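Local coordinates for probable tRNA pseudouridine synthase D (Methanosarcina mazei, PDB 1Z2Z), which probably isomerises uridine 13 of transfer RNAs to pseudouridine, as a member of the TruD family of pseudouridine synthases, at residues K155-D158 against E159-Q163; A325-R328 against L329-L332. All coordinates share one frame; numbering follows the deposited sequence.

Contact 1: residues K155-D158 against E159-Q163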
ATOM      1  N   LYS A 155      11.238  22.835  -4.616  1.00 60.03           N
ATOM      2  CA  LYS A 155      12.413  22.039  -4.929  1.00 60.40           C
ATOM      3  C   LYS A 155      12.052  20.554  -4.890  1.00 59.23           C
ATOM      4  O   LYS A 155      12.369  19.808  -5.820  1.00 59.55           O
ATOM      5  CB  LYS A 155      13.550  22.339  -3.939  1.00 61.66           C
ATOM      6  CG  LYS A 155      14.942  22.432  -4.579  1.00 62.54           C
ATOM      7  CD  LYS A 155      16.055  22.419  -3.528  1.00 64.16           C
ATOM      8  CE  LYS A 155      17.439  22.676  -4.139  1.00 64.23           C
ATOM      9  NZ  LYS A 155      17.817  21.726  -5.228  1.00 64.24           N
ATOM     10  N   THR A 156      11.373  20.129  -3.827  1.00 57.63           N
ATOM     11  CA  THR A 156      10.982  18.730  -3.694  1.00 56.86           C
ATOM     12  C   THR A 156      10.096  18.330  -4.866  1.00 55.54           C
ATOM     13  O   THR A 156      10.166  17.203  -5.350  1.00 55.85           O
ATOM     14  CB  THR A 156      10.203  18.471  -2.380  1.00 57.98           C
ATOM     15  OG1 THR A 156      10.881  19.094  -1.278  1.00 57.80           O
ATOM     16  CG2 THR A 156      10.100  16.970  -2.118  1.00 55.47           C
ATOM     17  N   THR A 157       9.263  19.269  -5.306  1.00 54.95           N
ATOM     18  CA  THR A 157       8.346  19.074  -6.432  1.00 54.26           C
ATOM     19  C   THR A 157       9.156  18.925  -7.723  1.00 54.68           C
ATOM     20  O   THR A 157       9.051  17.915  -8.416  1.00 54.23           O
ATOM     21  CB  THR A 157       7.397  20.293  -6.588  1.00 53.45           C
ATOM     22  OG1 THR A 157       6.623  20.457  -5.395  1.00 51.11           O
ATOM     23  CG2 THR A 157       6.470  20.106  -7.774  1.00 52.79           C
ATOM     24  N   ASP A 158       9.962  19.943  -8.033  1.00 55.11           N
ATOM     25  CA  ASP A 158      10.803  19.945  -9.227  1.00 55.42           C
ATOM     26  C   ASP A 158      11.498  18.611  -9.459  1.00 55.62           C
ATOM     27  O   ASP A 158      11.380  18.022 -10.536  1.00 55.84           O
ATOM     28  CB  ASP A 158      11.874  21.039  -9.154  1.00 56.44           C
ATOM     29  CG  ASP A 158      13.158  20.649  -9.896  1.00 58.93           C
ATOM     30  OD1 ASP A 158      13.993  19.909  -9.321  1.00 58.30           O
ATOM     31  OD2 ASP A 158      13.332  21.065 -11.064  1.00 60.52           O
ATOM     32  N   GLU A 159      12.244  18.139  -8.465  1.00 54.75           N
ATOM     33  CA  GLU A 159      12.942  16.875  -8.628  1.00 54.05           C
ATOM     34  C   GLU A 159      11.942  15.798  -8.960  1.00 54.29           C
ATOM     35  O   GLU A 159      12.200  14.937  -9.802  1.00 54.98           O
ATOM     36  CB  GLU A 159      13.723  16.503  -7.366  1.00 52.90           C
ATOM     37  CG  GLU A 159      15.061  17.213  -7.271  1.00 52.19           C
ATOM     38  CD  GLU A 159      15.840  16.858  -6.024  1.00 52.79           C
ATOM     39  OE1 GLU A 159      16.126  15.662  -5.804  1.00 53.09           O
ATOM     40  OE2 GLU A 159      16.175  17.784  -5.255  1.00 54.58           O
ATOM     41  N   ILE A 160      10.784  15.861  -8.314  1.00 53.80           N
ATOM     42  CA  ILE A 160       9.741  14.872  -8.549  1.00 52.88           C
ATOM     43  C   ILE A 160       9.237  14.947  -9.979  1.00 53.04           C
ATOM     44  O   ILE A 160       9.233  13.954 -10.706  1.00 52.31           O
ATOM     45  CB  ILE A 160       8.571  15.073  -7.583  1.00 50.99           C
ATOM     46  CG1 ILE A 160       8.996  14.659  -6.175  1.00 50.66           C
ATOM     47  CG2 ILE A 160       7.384  14.253  -8.031  1.00 52.32           C
ATOM     48  CD1 ILE A 160       7.917  14.823  -5.140  1.00 49.03           C
ATOM     49  N   LEU A 161       8.822  16.139 -10.379  1.00 54.03           N
ATOM     50  CA  LEU A 161       8.316  16.345 -11.721  1.00 55.06           C
ATOM     51  C   LEU A 161       9.330  15.850 -12.744  1.00 55.00           C
ATOM     52  O   LEU A 161       8.958  15.271 -13.764  1.00 55.10           O
ATOM     53  CB  LEU A 161       8.013  17.829 -11.935  1.00 55.55           C
ATOM     54  CG  LEU A 161       6.583  18.211 -12.352  1.00 56.71           C
ATOM     55  CD1 LEU A 161       5.542  17.480 -11.500  1.00 56.29           C
ATOM     56  CD2 LEU A 161       6.420  19.714 -12.222  1.00 55.43           C
ATOM     57  N   ALA A 162      10.609  16.065 -12.446  1.00 55.66           N
ATOM     58  CA  ALA A 162      11.704  15.664 -13.329  1.00 55.79           C
ATOM     59  C   ALA A 162      11.953  14.158 -13.340  1.00 56.09           C
ATOM     60  O   ALA A 162      12.124  13.556 -14.401  1.00 56.82           O
ATOM     61  CB  ALA A 162      12.981  16.390 -12.927  1.00 54.12           C
ATOM     62  N   GLN A 163      11.989  13.555 -12.159  1.00 56.47           N
ATOM     63  CA  GLN A 163      12.225  12.123 -12.053  1.00 56.83           C
ATOM     64  C   GLN A 163      11.017  11.336 -12.552  1.00 56.44           C
ATOM     65  O   GLN A 163      11.070  10.111 -12.688  1.00 55.79           O
ATOM     66  CB  GLN A 163      12.509  11.737 -10.604  1.00 57.56           C
ATOM     67  CG  GLN A 163      12.686  10.249 -10.452  1.00 61.09           C
ATOM     68  CD  GLN A 163      12.645   9.795  -9.015  1.00 63.35           C
ATOM     69  OE1 GLN A 163      11.672  10.052  -8.293  1.00 63.18           O
ATOM     70  NE2 GLN A 163      13.698   9.096  -8.589  1.00 63.90           N
TER

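Contact 2: residues A325-R328 against L329-L332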
ATOM      1  N   ALA A 325      14.442   4.043 -28.845  1.00 70.48           N
ATOM      2  CA  ALA A 325      13.000   3.900 -29.055  1.00 70.99           C
ATOM      3  C   ALA A 325      12.265   3.705 -27.724  1.00 70.97           C
ATOM      4  O   ALA A 325      11.165   4.225 -27.528  1.00 70.56           O
ATOM      5  CB  ALA A 325      12.720   2.722 -29.994  1.00 70.74           C
HETATM    6  N   MSE A 326      12.882   2.953 -26.815  1.00 70.98           N
HETATM    7  CA  MSE A 326      12.293   2.704 -25.507  1.00 70.98           C
HETATM    8  C   MSE A 326      12.067   3.989 -24.728  1.00 71.21           C
HETATM    9  O   MSE A 326      10.953   4.270 -24.287  1.00 71.35           O
HETATM   10  CB  MSE A 326      13.183   1.767 -24.694  1.00 71.17           C
HETATM   11  CG  MSE A 326      13.147   0.351 -25.200  1.00 72.79           C
HETATM   12 SE   MSE A 326      11.307  -0.185 -25.522  1.00 76.97          SE
HETATM   13  CE  MSE A 326      11.264   0.010 -27.452  1.00 75.35           C
ATOM     14  N   ASN A 327      13.129   4.769 -24.558  1.00 71.40           N
ATOM     15  CA  ASN A 327      13.033   6.020 -23.823  1.00 71.67           C
ATOM     16  C   ASN A 327      11.995   6.938 -24.460  1.00 71.00           C
ATOM     17  O   ASN A 327      11.278   7.650 -23.761  1.00 71.57           O
ATOM     18  CB  ASN A 327      14.394   6.723 -23.782  1.00 72.42           C
ATOM     19  CG  ASN A 327      14.427   7.882 -22.793  1.00 73.67           C
ATOM     20  OD1 ASN A 327      15.045   8.918 -23.056  1.00 74.48           O
ATOM     21  ND2 ASN A 327      13.768   7.710 -21.644  1.00 72.56           N
ATOM     22  N   ARG A 328      11.909   6.912 -25.786  1.00 70.94           N
ATOM     23  CA  ARG A 328      10.954   7.747 -26.508  1.00 70.82           C
ATOM     24  C   ARG A 328       9.506   7.390 -26.155  1.00 69.70           C
ATOM     25  O   ARG A 328       8.620   8.243 -26.203  1.00 69.06           O
ATOM     26  CB  ARG A 328      11.191   7.615 -28.017  1.00 72.68           C
ATOM     27  CG  ARG A 328      10.378   8.569 -28.884  1.00 76.83           C
ATOM     28  CD  ARG A 328       9.007   7.998 -29.244  1.00 79.93           C
ATOM     29  NE  ARG A 328       8.314   8.835 -30.225  1.00 81.76           N
ATOM     30  CZ  ARG A 328       7.213   8.474 -30.881  1.00 82.75           C
ATOM     31  NH1 ARG A 328       6.659   9.308 -31.753  1.00 82.40           N
ATOM     32  NH2 ARG A 328       6.667   7.277 -30.673  1.00 82.78           N
ATOM     33  N   LEU A 329       9.275   6.129 -25.793  1.00 68.11           N
ATOM     34  CA  LEU A 329       7.942   5.662 -25.412  1.00 66.34           C
ATOM     35  C   LEU A 329       7.606   6.036 -23.965  1.00 65.39           C
ATOM     36  O   LEU A 329       6.453   6.309 -23.642  1.00 64.84           O
ATOM     37  CB  LEU A 329       7.839   4.142 -25.594  1.00 65.49           C
ATOM     38  CG  LEU A 329       7.103   3.607 -26.834  1.00 64.29           C
ATOM     39  CD1 LEU A 329       7.539   4.360 -28.077  1.00 64.18           C
ATOM     40  CD2 LEU A 329       7.375   2.117 -26.980  1.00 62.98           C
ATOM     41  N   LEU A 330       8.612   6.047 -23.097  1.00 64.19           N
ATOM     42  CA  LEU A 330       8.399   6.401 -21.701  1.00 63.45           C
ATOM     43  C   LEU A 330       7.755   7.777 -21.587  1.00 63.96           C
ATOM     44  O   LEU A 330       6.770   7.952 -20.868  1.00 64.25           O
ATOM     45  CB  LEU A 330       9.725   6.386 -20.939  1.00 62.50           C
ATOM     46  CG  LEU A 330      10.253   5.008 -20.537  1.00 61.83           C
ATOM     47  CD1 LEU A 330      11.759   5.044 -20.380  1.00 61.74           C
ATOM     48  CD2 LEU A 330       9.587   4.570 -19.249  1.00 61.86           C
ATOM     49  N   LYS A 331       8.310   8.750 -22.305  1.00 64.24           N
ATOM     50  CA  LYS A 331       7.798  10.120 -22.286  1.00 64.40           C
ATOM     51  C   LYS A 331       6.446  10.234 -22.976  1.00 63.82           C
ATOM     52  O   LYS A 331       5.814  11.290 -22.964  1.00 62.88           O
ATOM     53  CB  LYS A 331       8.799  11.067 -22.959  1.00 64.84           C
ATOM     54  CG  LYS A 331      10.163  11.099 -22.283  1.00 65.85           C
ATOM     55  CD  LYS A 331      10.957  12.344 -22.667  1.00 66.18           C
ATOM     56  CE  LYS A 331      12.312  12.375 -21.968  1.00 66.23           C
ATOM     57  NZ  LYS A 331      13.064  13.642 -22.219  1.00 64.84           N
ATOM     58  N   LEU A 332       6.016   9.136 -23.582  1.00 64.22           N
ATOM     59  CA  LEU A 332       4.737   9.097 -24.277  1.00 65.16           C
ATOM     60  C   LEU A 332       3.751   8.244 -23.462  1.00 65.07           C
ATOM     61  O   LEU A 332       2.612   8.014 -23.875  1.00 65.74           O
ATOM     62  CB  LEU A 332       4.926   8.513 -25.684  1.00 65.27           C
ATOM     63  CG  LEU A 332       4.225   9.229 -26.848  1.00 65.04           C
ATOM     64  CD1 LEU A 332       4.857  10.605 -27.090  1.00 63.86           C
ATOM     65  CD2 LEU A 332       4.337   8.372 -28.095  1.00 64.34           C
TER

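Contact 1: residues K155-D158 against E159-Q163
Glu159 lies one helical turn beyond Lys155, and its side chain, traced from root to tip, is a worked example of how a helix shares one residue among several neighbours. CB rests over the backbone, 3.9 Å from Lys155 O, the same oxygen that receives the Glu159 N-H at 3.1 Å in an almost straight bond (N-H...O 176°). With CG anti to the carbonyl carbon (chi1 -81°), the next methylene comes alongside the Asp158 carboxylate, CG lying 3.6 Å from Asp158 OD1. The chain then runs out extended, and its two oxygens divide the work: OE1 accepts a hydrogen bond from the backbone N of Asp18, while OE2 stands 4.3 Å from Lys155 NZ, an attraction of opposite charges too long for a salt bridge. An alanine at Asp158 removes the carboxylate beside Glu159 CG and would probably leave that flank of the methylene without its neighbour, though Asp18 N would still hold the tip. On the buried side, Ile160 CD1 reaches within 4.3 Å of Thr156 CG2, and Leu161 N bonds to Thr157 O at 2.7 Å. The threonine hydroxyls bond back to Leu152 O and Leu153 O, and outward, Thr156 to the Thr19 hydroxyl and Thr157 to that of Tyr429. Thus this end of helix 146-163, leading into strand 165-167, is tied to the loop between helix 5-8 and strand 33-39 and to helix 423-430.

Contact 2: residues A325-R328 against L329-L332
The short surface helix 323-330, with the turn that leads out of it, brings Arg328 against both Leu329 and Leu332. The arginine leaves the backbone with CG anti to N (chi1 -173°) and bends at chi2 (-88°), which carries its guanidinium along the surface to the leucines. Leu332 CD2 lies over one face of that flat group, offset toward its rim and 3.6 Å from Arg328 NH2. Leu329 CD1 comes instead at the edge, near the guanidinium plane, 4.0 Å from the same nitrogen. Around the helix, the Asn327 and Leu330 side chains meet at about a right angle, Leu330 CD1 coming within 3.6 Å of Asn327 ND2. Selenomethionine Met326, buried, sends its CE to 4.4 Å from Leu329 CD2 and also packs on Glu316 and Val318. Its carbonyl oxygen serves two donors: Leu330 N, 3.2 Å from Met326 O and in the carbonyl plane, and Leu329 N, 2.9 Å from Met326 O but well above that plane. Leu332 N closes the turn on Leu329 O at 2.9 Å. A neighbouring molecule in the crystal touches Arg328 and Leu332, and the lattice may have a part in their pose. The chemistry implies division of labour: backbone bonds define the turn, whereas within these two segments the guanidinium meets methyl groups and makes no hydrogen bond, a contact that is probably undirected.

In the fold
Contact 1 and contact 2 illustrate one local principle, side chains meeting a turn apart along a helix, in two settings. They come in series along the chain, and their centres lie about 19 Å apart on the same side of the chain's centre. Their nearest atoms are about 8 Å apart, so the two do not touch. The centre of contact 1, about 22 Å from the centre of the chain, belongs to a partly buried region anchored by hydrogen bonds of its threonine hydroxyls to other parts of the fold; contact 2, about 27 Å out, is a surface contact. Both belong to the TruD fold, yet both lie away from the predicted nucleophile Asp86, so neither builds the catalytic site directly.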